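Local structure of FOG-3 protein (Caenorhabditis elegans, 5TD6) at residues Y2-E7 and P109-D114; G26-E31 and S68-A73; N34-H39 and R56-T61; W44-P49 and A92-V97. The protein specifies sperm fate in the nematode germline as an RNA-binding multimer, this chain being its BTG/Tob domain, and may act as a transcriptional corepressor. The protein carries 2 engineered substitutions. All coordinates share one frame; numbering follows the deposited sequence.

Contact 1 of 4, residues Y2-E7 and P109-D114; sequences YTEVRE and PIWIGD
In this BTG/Tob domain the N-terminal helix lies on the sheet where residues 109-114 turn a corner, and Ile110 and Trp111 form a classic beta bulge, both facing Val97. Two CH-pi contacts fall on one face of the Trp111 indole, whose CG stands anti to the backbone N (chi1 -179°). Thr3 CG2 lies 3.7 Å from the centroid of the six-membered ring of Trp111, and one helical turn later Glu7 CG sits 3.9 Å from the centroid of its five-membered ring. Glu4, bent at chi2, brings its carboxylate obliquely past the benzo end, OE2 being 3.7 Å from Trp111 CZ3. Phe17 of the second subunit also meets the indole, its ring at about 75°. An alanine in place of Trp111 would remove both CH-pi contacts and would probably loosen the helix on the sheet and the subunit interface. The polar contacts pass through water. One water bridges Glu4 OE2 and Asp114 O; Glu4 OE2 also accepts from Gly95 N, and OE1 from Met1 N. A second water, at the indole edge, donates to Glu7 OE1 at 2.7 Å and to Ile110 O at 2.8 Å.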
loop_
_atom_site.group_PDB
_atom_site.type_symbol
_atom_site.label_atom_id
_atom_site.label_comp_id
_atom_site.label_asym_id
_atom_site.label_seq_id
_atom_site.Cartn_x
_atom_site.Cartn_y
_atom_site.Cartn_z
ATOM N N TYR B 2 10.122 2.496 8.557
ATOM C CA TYR B 2 8.708 2.304 8.869
ATOM C C TYR B 2 7.859 2.199 7.608
ATOM O O TYR B 2 6.896 1.420 7.556
ATOM C CB TYR B 2 8.221 3.438 9.783
ATOM C CG TYR B 2 8.925 3.374 11.116
ATOM C CD1 TYR B 2 8.564 2.429 12.066
ATOM C CD2 TYR B 2 9.986 4.220 11.406
ATOM C CE1 TYR B 2 9.226 2.347 13.282
ATOM C CE2 TYR B 2 10.649 4.145 12.616
ATOM C CZ TYR B 2 10.263 3.206 13.546
ATOM O OH TYR B 2 10.921 3.135 14.743
ATOM N N THR B 3 8.227 2.984 6.600
ATOM C CA THR B 3 7.631 2.872 5.260
ATOM C C THR B 3 7.700 1.424 4.762
ATOM O O THR B 3 6.685 0.841 4.358
ATOM C CB THR B 3 8.364 3.774 4.253
ATOM O OG1 THR B 3 8.323 5.131 4.704
ATOM C CG2 THR B 3 7.763 3.674 2.838
ATOM N N GLU B 4 8.902 0.845 4.796
ATOM C CA GLU B 4 9.094 -0.501 4.258
ATOM C C GLU B 4 8.291 -1.533 5.048
ATOM O O GLU B 4 7.653 -2.415 4.468
ATOM C CB GLU B 4 10.581 -0.876 4.248
ATOM C CG GLU B 4 11.426 -0.096 3.255
ATOM C CD GLU B 4 11.950 1.242 3.824
ATOM O OE1 GLU B 4 11.547 1.668 4.937
ATOM O OE2 GLU B 4 12.765 1.870 3.138
ATOM N N VAL B 5 8.311 -1.419 6.372
ATOM C CA VAL B 5 7.539 -2.322 7.224
ATOM C C VAL B 5 6.059 -2.187 6.916
ATOM O O VAL B 5 5.346 -3.166 6.836
ATOM C CB VAL B 5 7.758 -2.036 8.732
ATOM C CG1 VAL B 5 6.746 -2.774 9.547
ATOM C CG2 VAL B 5 9.185 -2.414 9.164
ATOM N N ARG B 6 5.600 -0.956 6.741
ATOM C CA ARG B 6 4.190 -0.754 6.453
ATOM C C ARG B 6 3.822 -1.388 5.120
ATOM O O ARG B 6 2.750 -1.988 5.003
ATOM C CB ARG B 6 3.824 0.735 6.432
ATOM C CG ARG B 6 2.341 0.977 6.143
ATOM C CD ARG B 6 2.026 2.468 6.032
ATOM N NE ARG B 6 2.657 3.068 4.861
ATOM C CZ ARG B 6 3.582 4.024 4.917
ATOM N NH1 ARG B 6 3.995 4.493 6.091
ATOM N NH2 ARG B 6 4.100 4.513 3.797
ATOM N N GLU B 7 4.694 -1.246 4.114
ATOM C CA GLU B 7 4.420 -1.863 2.817
ATOM C C GLU B 7 4.401 -3.399 2.925
ATOM O O GLU B 7 3.577 -4.055 2.281
ATOM C CB GLU B 7 5.439 -1.416 1.772
ATOM C CG GLU B 7 5.301 0.073 1.360
ATOM C CD GLU B 7 3.938 0.384 0.811
ATOM O OE1 GLU B 7 3.414 -0.438 0.035
ATOM O OE2 GLU B 7 3.379 1.440 1.162
ATOM N N PRO B 109 8.511 -6.662 -7.374
ATOM C CA PRO B 109 8.544 -5.558 -6.417
ATOM C C PRO B 109 7.233 -5.389 -5.697
ATOM O O PRO B 109 6.165 -5.522 -6.292
ATOM C CB PRO B 109 8.851 -4.325 -7.295
ATOM C CG PRO B 109 8.399 -4.718 -8.666
ATOM C CD PRO B 109 8.603 -6.207 -8.776
ATOM N N ILE B 110 7.328 -5.130 -4.399
ATOM C CA ILE B 110 6.184 -4.756 -3.592
ATOM C C ILE B 110 6.197 -3.220 -3.417
ATOM O O ILE B 110 5.176 -2.548 -3.568
ATOM C CB ILE B 110 6.204 -5.429 -2.210
ATOM C CG1 ILE B 110 6.044 -6.952 -2.353
ATOM C CG2 ILE B 110 5.107 -4.799 -1.338
ATOM C CD1 ILE B 110 6.350 -7.739 -1.043
ATOM N N TRP B 111 7.366 -2.683 -3.103
ATOM C CA TRP B 111 7.556 -1.235 -3.013
ATOM C C TRP B 111 9.009 -0.858 -3.278
ATOM O O TRP B 111 9.938 -1.569 -2.860
ATOM C CB TRP B 111 7.113 -0.708 -1.641
ATOM C CG TRP B 111 7.268 0.824 -1.476
ATOM C CD1 TRP B 111 6.386 1.796 -1.872
ATOM C CD2 TRP B 111 8.375 1.512 -0.875
ATOM N NE1 TRP B 111 6.875 3.048 -1.543
ATOM C CE2 TRP B 111 8.094 2.899 -0.931
ATOM C CE3 TRP B 111 9.581 1.091 -0.297
ATOM C CZ2 TRP B 111 8.970 3.860 -0.431
ATOM C CZ3 TRP B 111 10.453 2.050 0.202
ATOM C CH2 TRP B 111 10.141 3.414 0.140
ATOM N N ILE B 112 9.180 0.257 -3.988
ATOM C CA ILE B 112 10.473 0.856 -4.302
ATOM C C ILE B 112 10.368 2.347 -4.049
ATOM O O ILE B 112 9.414 2.999 -4.491
ATOM C CB ILE B 112 10.908 0.627 -5.780
ATOM C CG1 ILE B 112 10.937 -0.869 -6.140
ATOM C CG2 ILE B 112 12.305 1.227 -6.043
ATOM C CD1 ILE B 112 11.664 -1.148 -7.476
ATOM N N GLY B 113 11.335 2.890 -3.331
ATOM C CA GLY B 113 11.318 4.311 -3.043
ATOM C C GLY B 113 12.591 4.784 -2.375
ATOM O O GLY B 113 13.591 4.058 -2.307
ATOM N N ASP B 114 12.530 6.014 -1.882
ATOM C CA ASP B 114 13.653 6.711 -1.250
ATOM C C ASP B 114 14.014 5.947 0.024
ATOM O O ASP B 114 13.120 5.590 0.795
ATOM C CB ASP B 114 13.224 8.173 -0.970
ATOM C CG ASP B 114 14.367 9.098 -0.539
ATOM O OD1 ASP B 114 15.302 8.676 0.161
ATOM O OD2 ASP B 114 14.289 10.295 -0.887
HETATM O O HOH W 1 12.280 4.384 3.142
HETATM O O HOH W 2 3.577 -0.469 -2.679
#

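Contact 2 of 4, residues G26-E31 and S68-A73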
loop_
_atom_site.group_PDB
_atom_site.type_symbol
_atom_site.label_atom_id
_atom_site.label_comp_id
_atom_site.label_asym_id
_atom_site.label_seq_id
_atom_site.Cartn_x
_atom_site.Cartn_y
_atom_site.Cartn_z
ATOM N N GLY B 26 -6.576 -5.533 11.673
ATOM C CA GLY B 26 -5.860 -4.322 12.051
ATOM C C GLY B 26 -4.865 -4.553 13.170
ATOM O O GLY B 26 -3.788 -3.935 13.225
ATOM N N ILE B 27 -5.217 -5.460 14.068
ATOM C CA ILE B 27 -4.400 -5.728 15.242
ATOM C C ILE B 27 -3.288 -6.685 14.835
ATOM O O ILE B 27 -2.161 -6.605 15.319
ATOM C CB ILE B 27 -5.266 -6.290 16.403
ATOM C CG1 ILE B 27 -6.236 -5.209 16.881
ATOM C CG2 ILE B 27 -4.409 -6.761 17.572
ATOM C CD1 ILE B 27 -7.282 -5.693 17.840
ATOM N N PHE B 28 -3.610 -7.577 13.910
ATOM C CA PHE B 28 -2.600 -8.440 13.331
ATOM C C PHE B 28 -1.517 -7.620 12.627
ATOM O O PHE B 28 -0.325 -7.886 12.782
ATOM C CB PHE B 28 -3.242 -9.414 12.359
ATOM C CG PHE B 28 -2.262 -10.150 11.510
ATOM C CD1 PHE B 28 -1.642 -11.304 11.977
ATOM C CD2 PHE B 28 -1.949 -9.685 10.239
ATOM C CE1 PHE B 28 -0.739 -12.000 11.175
ATOM C CE2 PHE B 28 -1.040 -10.368 9.434
ATOM C CZ PHE B 28 -0.429 -11.523 9.900
ATOM N N GLY B 29 -1.930 -6.622 11.856
ATOM C CA GLY B 29 -0.972 -5.833 11.106
ATOM C C GLY B 29 -0.098 -5.000 12.028
ATOM O O GLY B 29 1.095 -4.796 11.777
ATOM N N ALA B 30 -0.694 -4.508 13.106
ATOM C CA ALA B 30 0.052 -3.703 14.067
ATOM C C ALA B 30 1.108 -4.561 14.755
ATOM O O ALA B 30 2.261 -4.160 14.875
ATOM C CB ALA B 30 -0.881 -3.084 15.083
ATOM N N GLU B 31 0.710 -5.755 15.175
ATOM C CA GLU B 31 1.626 -6.691 15.824
ATOM C C GLU B 31 2.751 -7.156 14.903
ATOM O O GLU B 31 3.910 -7.244 15.312
ATOM C CB GLU B 31 0.863 -7.903 16.345
ATOM C CG GLU B 31 0.097 -7.614 17.605
ATOM C CD GLU B 31 1.020 -7.213 18.744
ATOM O OE1 GLU B 31 1.991 -7.951 19.018
ATOM O OE2 GLU B 31 0.783 -6.152 19.349
ATOM N N SER B 68 2.473 -15.992 15.517
ATOM C CA SER B 68 2.523 -15.279 16.783
ATOM C C SER B 68 1.828 -13.920 16.676
ATOM O O SER B 68 1.226 -13.465 17.631
ATOM C CB SER B 68 3.971 -15.120 17.244
ATOM O OG SER B 68 4.657 -14.236 16.395
ATOM N N SER B 69 1.876 -13.280 15.510
ATOM C CA SER B 69 1.113 -12.041 15.324
ATOM C C SER B 69 -0.386 -12.297 15.354
ATOM O O SER B 69 -1.146 -11.475 15.872
ATOM C CB SER B 69 1.486 -11.351 14.015
ATOM O OG SER B 69 2.800 -10.822 14.102
ATOM N N ALA B 70 -0.801 -13.432 14.792
ATOM C CA ALA B 70 -2.194 -13.859 14.828
ATOM C C ALA B 70 -2.668 -14.050 16.274
ATOM O O ALA B 70 -3.671 -13.464 16.697
ATOM C CB ALA B 70 -2.368 -15.149 14.036
ATOM N N GLU B 71 -1.931 -14.871 17.016
ATOM C CA GLU B 71 -2.177 -15.114 18.435
ATOM C C GLU B 71 -2.390 -13.808 19.195
ATOM O O GLU B 71 -3.370 -13.661 19.924
ATOM C CB GLU B 71 -1.004 -15.898 19.040
ATOM C CG GLU B 71 -1.204 -16.361 20.473
ATOM C CD GLU B 71 0.100 -16.393 21.256
ATOM O OE1 GLU B 71 0.701 -17.478 21.385
ATOM O OE2 GLU B 71 0.532 -15.322 21.739
ATOM N N GLU B 72 -1.490 -12.849 18.994
ATOM C CA GLU B 72 -1.553 -11.567 19.702
ATOM C C GLU B 72 -2.802 -10.759 19.357
ATOM O O GLU B 72 -3.119 -9.783 20.033
ATOM C CB GLU B 72 -0.308 -10.719 19.399
ATOM C CG GLU B 72 0.932 -11.072 20.210
ATOM C CD GLU B 72 0.706 -10.970 21.708
ATOM O OE1 GLU B 72 0.116 -9.962 22.161
ATOM O OE2 GLU B 72 1.105 -11.912 22.431
ATOM N N ALA B 73 -3.502 -11.162 18.302
ATOM C CA ALA B 73 -4.645 -10.399 17.811
ATOM C C ALA B 73 -5.962 -11.143 18.013
ATOM O O ALA B 73 -7.003 -10.739 17.487
ATOM C CB ALA B 73 -4.453 -10.058 16.329
#
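Glu31 lies at the more exposed side of the contact between helix 22-41 and residues 68-73. Its CB points at residues 68-73 and lies 4.1 Å from Ser69 O. CG, anti to the carbonyl carbon (chi1 -76°), reaches Glu72 CB at 3.6 Å, and the bend at chi2 lays the carboxylate beside the Glu72 chain, with Glu31 OE1 3.5 Å from Glu72 CG. The two carboxylates, their planes 48° apart, bring Glu31 OE1 within 4.2 Å of Glu72 OE1, a proximity of like charges that probably raises the pKa of one or both. An alanine in place of Glu31 would remove this carbon packing and would probably leave the Glu72 chain less well held. Deeper in, Phe28 has CG anti to the backbone N (chi1 168°) and presents its ring edge to Ala70 N, CD1 lying 3.6 Å from that nitrogen. Ser69 CB approaches the same ring obliquely, while Ser69 OG bonds back to Cys65 O. Ala73 CB rests against both Ile27 CG2, at 3.5 Å, and the backbone N of Phe28. Phe28 also touches Val12 and Cys13, so its ring joins helices 2-13, 22-41 and 65-71 in the helical layer of the BTG/Tob fold.

Contact 3 of 4, residues N34-H39 and R56-T61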
loop_
_atom_site.group_PDB
_atom_site.type_symbol
_atom_site.label_atom_id
_atom_site.label_comp_id
_atom_site.label_asym_id
_atom_site.label_seq_id
_atom_site.Cartn_x
_atom_site.Cartn_y
_atom_site.Cartn_z
ATOM N N ASN B 34 5.218 -4.335 14.488
ATOM C CA ASN B 34 6.121 -4.214 15.624
ATOM C C ASN B 34 7.216 -5.281 15.606
ATOM O O ASN B 34 8.387 -4.950 15.777
ATOM C CB ASN B 34 5.339 -4.271 16.938
ATOM C CG ASN B 34 4.397 -3.091 17.098
ATOM O OD1 ASN B 34 4.557 -2.064 16.431
ATOM N ND2 ASN B 34 3.406 -3.231 17.978
ATOM N N TYR B 35 6.847 -6.547 15.386
ATOM C CA TYR B 35 7.845 -7.612 15.286
ATOM C C TYR B 35 8.879 -7.287 14.225
ATOM O O TYR B 35 10.074 -7.502 14.417
ATOM C CB TYR B 35 7.223 -8.976 14.948
ATOM C CG TYR B 35 8.260 -10.002 14.484
ATOM C CD1 TYR B 35 8.938 -10.805 15.403
ATOM C CD2 TYR B 35 8.570 -10.161 13.130
ATOM C CE1 TYR B 35 9.886 -11.731 14.994
ATOM C CE2 TYR B 35 9.529 -11.081 12.709
ATOM C CZ TYR B 35 10.177 -11.868 13.648
ATOM O OH TYR B 35 11.118 -12.787 13.234
ATOM N N LEU B 36 8.407 -6.808 13.086
ATOM C CA LEU B 36 9.295 -6.580 11.955
ATOM C C LEU B 36 10.275 -5.460 12.259
ATOM O O LEU B 36 11.451 -5.532 11.881
ATOM C CB LEU B 36 8.498 -6.245 10.692
ATOM C CG LEU B 36 7.731 -7.413 10.070
ATOM C CD1 LEU B 36 7.010 -6.956 8.816
ATOM C CD2 LEU B 36 8.657 -8.621 9.772
ATOM N N VAL B 37 9.783 -4.418 12.920
ATOM C CA VAL B 37 10.645 -3.315 13.293
ATOM C C VAL B 37 11.773 -3.830 14.186
ATOM O O VAL B 37 12.949 -3.544 13.949
ATOM C CB VAL B 37 9.871 -2.167 13.980
ATOM C CG1 VAL B 37 10.844 -1.169 14.604
ATOM C CG2 VAL B 37 9.009 -1.448 12.966
ATOM N N SER B 38 11.422 -4.635 15.175
ATOM C CA SER B 38 12.427 -5.236 16.041
ATOM C C SER B 38 13.418 -6.106 15.258
ATOM O O SER B 38 14.623 -6.005 15.443
ATOM C CB SER B 38 11.739 -6.059 17.128
ATOM O OG SER B 38 12.557 -7.143 17.537
ATOM N N HIS B 39 12.890 -6.937 14.365
ATOM C CA HIS B 39 13.653 -7.901 13.575
ATOM C C HIS B 39 14.584 -7.215 12.570
ATOM O O HIS B 39 15.657 -7.736 12.255
ATOM C CB HIS B 39 12.662 -8.842 12.858
ATOM C CG HIS B 39 13.293 -9.976 12.099
ATOM N ND1 HIS B 39 14.115 -10.913 12.692
ATOM C CD2 HIS B 39 13.164 -10.359 10.804
ATOM C CE1 HIS B 39 14.493 -11.800 11.787
ATOM N NE2 HIS B 39 13.927 -11.489 10.634
ATOM N N ARG B 56 16.956 -10.594 7.233
ATOM C CA ARG B 56 15.658 -9.941 7.370
ATOM C C ARG B 56 14.538 -10.678 6.660
ATOM O O ARG B 56 13.366 -10.517 7.010
ATOM C CB ARG B 56 15.744 -8.497 6.856
ATOM C CG ARG B 56 16.492 -7.572 7.817
ATOM C CD ARG B 56 16.390 -6.098 7.401
ATOM N NE ARG B 56 16.829 -5.881 6.027
ATOM C CZ ARG B 56 18.015 -5.383 5.700
ATOM N NH1 ARG B 56 18.884 -5.061 6.657
ATOM N NH2 ARG B 56 18.332 -5.204 4.425
ATOM N N MET B 57 14.896 -11.487 5.666
ATOM C CA MET B 57 13.895 -12.152 4.845
ATOM C C MET B 57 12.946 -12.988 5.694
ATOM O O MET B 57 13.339 -13.559 6.711
ATOM C CB MET B 57 14.566 -13.039 3.793
ATOM C CG MET B 57 15.014 -14.393 4.298
ATOM S SD MET B 57 15.871 -15.343 3.023
ATOM C CE MET B 57 15.146 -16.966 3.268
ATOM N N ILE B 58 11.685 -13.027 5.287
ATOM C CA ILE B 58 10.726 -13.864 5.996
ATOM C C ILE B 58 10.036 -14.802 5.025
ATOM O O ILE B 58 10.019 -14.575 3.816
ATOM C CB ILE B 58 9.661 -13.046 6.760
ATOM C CG1 ILE B 58 8.828 -12.198 5.800
ATOM C CG2 ILE B 58 10.309 -12.198 7.852
ATOM C CD1 ILE B 58 7.854 -11.282 6.502
ATOM N N ASN B 59 9.523 -15.896 5.578
ATOM C CA ASN B 59 8.881 -16.982 4.831
ATOM C C ASN B 59 7.467 -17.188 5.370
ATOM O O ASN B 59 7.286 -17.413 6.570
ATOM C CB ASN B 59 9.722 -18.254 4.960
ATOM C CG ASN B 59 9.192 -19.419 4.129
ATOM O OD1 ASN B 59 8.037 -19.846 4.265
ATOM N ND2 ASN B 59 10.052 -19.945 3.265
ATOM N N THR B 60 6.462 -17.104 4.500
ATOM C CA THR B 60 5.073 -17.130 4.959
ATOM C C THR B 60 4.693 -18.447 5.648
ATOM O O THR B 60 3.700 -18.520 6.382
ATOM C CB THR B 60 4.087 -16.881 3.803
ATOM O OG1 THR B 60 4.257 -17.881 2.792
ATOM C CG2 THR B 60 4.301 -15.484 3.199
ATOM N N THR B 61 5.492 -19.480 5.424
ATOM C CA THR B 61 5.233 -20.765 6.054
ATOM C C THR B 61 6.082 -20.971 7.308
ATOM O O THR B 61 5.555 -21.282 8.379
ATOM C CB THR B 61 5.506 -21.922 5.080
ATOM O OG1 THR B 61 4.553 -21.883 4.009
ATOM C CG2 THR B 61 5.404 -23.255 5.808
#
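His39 has CG anti to the backbone N (chi1 -175°), which carries its imidazole from helix 22-41 toward the chain leaving helix 53-56; Leu36 instead has CG beside the N (chi1 -72°) and an extended end. In this helix-on-sheet layer of the BTG/Tob domain, Met57 is the first residue to leave helical geometry, and the chain then enters the short strand 58-59. The His39 ring edge faces the backbone carbonyls here: NE2 is 3.8 Å from Arg56 O, a polar approach without a hydrogen bond. Tyr35 OH stands over the centre of one imidazole face, 3.6 Å above its plane, while Ile58 CG2 approaches obliquely. The apolar part is sparse, tip to tip: Leu36 CD2 meets Ile58 CD1 at 4.3 Å in the conformer described here. Both of these side chains also touch Leu8 of helix 2-13, and Ile58 reaches Phe66, so this point belongs to the core shared by three helices and the sheet. Arg56 leads its end away from helix 22-41, and its guanidinium bonds to Asn93 OD1, Ala92 O, Asn51 O and Thr43 OG1. From the last residue of the strand the chain bends in an Asx turn, in which Asn59 OD1 accepts from Thr61 N at 2.8 Å, the donor lying in the carbonyl plane of the amide.

Contact 4 of 4, residues W44-P49 and A92-V97. Engineered in segment 44-49: Asn47 (natural residue His).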
loop_
_atom_site.group_PDB
_atom_site.type_symbol
_atom_site.label_atom_id
_atom_site.label_comp_id
_atom_site.label_asym_id
_atom_site.label_seq_id
_atom_site.Cartn_x
_atom_site.Cartn_y
_atom_site.Cartn_z
ATOM N N TRP B 44 19.513 -2.728 9.659
ATOM C CA TRP B 44 19.043 -1.692 8.728
ATOM C C TRP B 44 20.107 -0.615 8.493
ATOM O O TRP B 44 20.460 0.135 9.402
ATOM C CB TRP B 44 17.761 -1.054 9.260
ATOM C CG TRP B 44 16.869 -0.476 8.200
ATOM C CD1 TRP B 44 16.761 0.840 7.846
ATOM C CD2 TRP B 44 15.932 -1.192 7.382
ATOM N NE1 TRP B 44 15.824 0.985 6.846
ATOM C CE2 TRP B 44 15.298 -0.247 6.550
ATOM C CE3 TRP B 44 15.564 -2.537 7.274
ATOM C CZ2 TRP B 44 14.333 -0.613 5.609
ATOM C CZ3 TRP B 44 14.587 -2.894 6.332
ATOM C CH2 TRP B 44 13.988 -1.943 5.529
ATOM N N ASP B 45 20.610 -0.545 7.268
ATOM C CA ASP B 45 21.608 0.459 6.900
ATOM C C ASP B 45 21.210 1.101 5.568
ATOM O O ASP B 45 21.385 0.510 4.506
ATOM C CB ASP B 45 23.002 -0.187 6.829
ATOM C CG ASP B 45 24.096 0.769 6.345
ATOM O OD1 ASP B 45 23.836 1.963 6.065
ATOM O OD2 ASP B 45 25.249 0.308 6.265
ATOM N N VAL B 46 20.678 2.318 5.630
ATOM C CA VAL B 46 20.119 2.939 4.427
ATOM C C VAL B 46 21.181 3.184 3.370
ATOM O O VAL B 46 20.858 3.260 2.190
ATOM C CB VAL B 46 19.400 4.268 4.743
ATOM C CG1 VAL B 46 18.187 4.006 5.613
ATOM C CG2 VAL B 46 20.340 5.259 5.426
ATOM N N ASN B 47 22.445 3.296 3.788
ATOM C CA ASN B 47 23.543 3.513 2.843
ATOM C C ASN B 47 23.947 2.228 2.132
ATOM O O ASN B 47 24.593 2.273 1.090
ATOM C CB ASN B 47 24.751 4.136 3.556
ATOM C CG ASN B 47 24.468 5.555 4.015
ATOM O OD1 ASN B 47 23.694 6.262 3.382
ATOM N ND2 ASN B 47 25.090 5.975 5.107
ATOM N N HIS B 48 23.561 1.083 2.693
ATOM C CA HIS B 48 23.794 -0.193 2.025
ATOM C C HIS B 48 22.565 -1.085 2.165
ATOM O O HIS B 48 22.496 -1.919 3.057
ATOM C CB HIS B 48 25.050 -0.877 2.584
ATOM C CG HIS B 48 26.299 -0.068 2.404
ATOM N ND1 HIS B 48 26.752 0.824 3.352
ATOM C CD2 HIS B 48 27.162 0.016 1.363
ATOM C CE1 HIS B 48 27.851 1.410 2.911
ATOM N NE2 HIS B 48 28.120 0.939 1.705
ATOM N N PRO B 49 21.586 -0.903 1.269
ATOM C CA PRO B 49 20.294 -1.599 1.368
ATOM C C PRO B 49 20.417 -3.126 1.420
ATOM O O PRO B 49 19.586 -3.773 2.054
ATOM C CB PRO B 49 19.553 -1.152 0.096
ATOM C CG PRO B 49 20.197 0.181 -0.281
ATOM C CD PRO B 49 21.646 0.029 0.125
ATOM N N ALA B 92 12.625 -7.215 2.843
ATOM C CA ALA B 92 12.471 -5.792 3.078
ATOM C C ALA B 92 13.849 -5.199 3.331
ATOM O O ALA B 92 14.515 -5.542 4.307
ATOM C CB ALA B 92 11.531 -5.529 4.243
ATOM N N ASN B 93 14.275 -4.338 2.408
ATOM C CA ASN B 93 15.514 -3.583 2.486
ATOM C C ASN B 93 15.210 -2.081 2.446
ATOM O O ASN B 93 14.140 -1.682 1.972
ATOM C CB ASN B 93 16.432 -3.927 1.311
ATOM C CG ASN B 93 16.898 -5.372 1.317
ATOM O OD1 ASN B 93 16.953 -6.022 2.364
ATOM N ND2 ASN B 93 17.263 -5.874 0.135
ATOM N N PRO B 94 16.157 -1.243 2.898
ATOM C CA PRO B 94 16.000 0.200 2.671
ATOM C C PRO B 94 15.649 0.492 1.203
ATOM O O PRO B 94 16.370 0.083 0.301
ATOM C CB PRO B 94 17.366 0.766 3.055
ATOM C CG PRO B 94 17.876 -0.195 4.111
ATOM C CD PRO B 94 17.379 -1.555 3.675
ATOM N N GLY B 95 14.511 1.137 0.979
ATOM C CA GLY B 95 14.112 1.520 -0.365
ATOM C C GLY B 95 13.466 0.421 -1.189
ATOM O O GLY B 95 13.063 0.663 -2.326
ATOM N N HIS B 96 13.336 -0.783 -0.629
ATOM C CA HIS B 96 13.033 -1.935 -1.482
ATOM C C HIS B 96 12.414 -3.116 -0.754
ATOM O O HIS B 96 13.078 -3.817 0.013
ATOM C CB HIS B 96 14.301 -2.411 -2.188
ATOM C CG HIS B 96 14.037 -3.305 -3.359
ATOM N ND1 HIS B 96 14.985 -4.167 -3.866
ATOM C CD2 HIS B 96 12.928 -3.479 -4.114
ATOM C CE1 HIS B 96 14.480 -4.814 -4.903
ATOM N NE2 HIS B 96 13.231 -4.420 -5.070
ATOM N N VAL B 97 11.131 -3.319 -1.007
ATOM C CA VAL B 97 10.407 -4.458 -0.474
ATOM C C VAL B 97 9.990 -5.285 -1.678
ATOM O O VAL B 97 9.542 -4.739 -2.703
ATOM C CB VAL B 97 9.183 -4.019 0.343
ATOM C CG1 VAL B 97 8.488 -5.231 0.988
ATOM C CG2 VAL B 97 9.602 -3.026 1.401
#
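Pro94 fills the tight part of this contact, its ring directed at the loop 44-49 and meeting the Trp44 indole tip to tip. Pro94 CD lies over the six-membered ring of Trp44, 3.7 Å from the centroid and 9° off the normal, a well-centred CH-pi contact; Pro94 CG lies over the same face, 3.5 Å from Trp44 CE2. The benzo end of the indole continues along the backbone, where Trp44 CZ3 comes within 3.3 Å of Ala92 O and CH2 equally near Asn93 C. Across Pro94 from the indole, Pro49 CB touches Pro94 O at 3.4 Å. Pro49 O lies 3.2 Å from Asn93 CG, and although Pro49 O and Asn93 OD1 are both acceptors, Arg56 NH2 reaches the two, bonding to OD1 and weakly to Pro49 O. Asn93 ND2 bonds to Glu53 OE2. The outer side is looser. The Val46 side chain comes no nearer than 4.2 Å, CG1 to Pro94 CB, and at Asp45, the engineered Asn47 and His48 the side chains leave the backbone pointing away from residues 92-97. Asp45 OD1 accepts from Asn47 N above the carboxylate plane, an Asx turn, and OD2 takes a weak bond from His48 ND1 within the type I turn 45-48. Asn93-His96 makes the type II turn of a beta hairpin, with Gly95 at positive phi, so the loop 44-49 packs on the hairpin tip linking strands 89-93 and 96-100.

How the contacts relate
Contacts 1 and 3 are buried, whereas contacts 2 and 4 are only partly so and lie on opposite sides of the chain's centre, about 24 Å apart between centres. Contacts 2 and 3 share helix 22-41, which meets another helix in the first and strand 58-59 in the second. Contacts 1, 3 and 4 all reach the same sheet. Strands 111-112 and 96-100 are neighbours in the sheet, which ties contact 4 to contact 1, and Arg56 links contact 3 to contact 4. Their chemistry differs: an indole face carries contacts 1 and 4, met by helix side chains with bridging waters or by a proline; contact 3 is sparse, and contact 2 brings two carboxylates together at its exposed side.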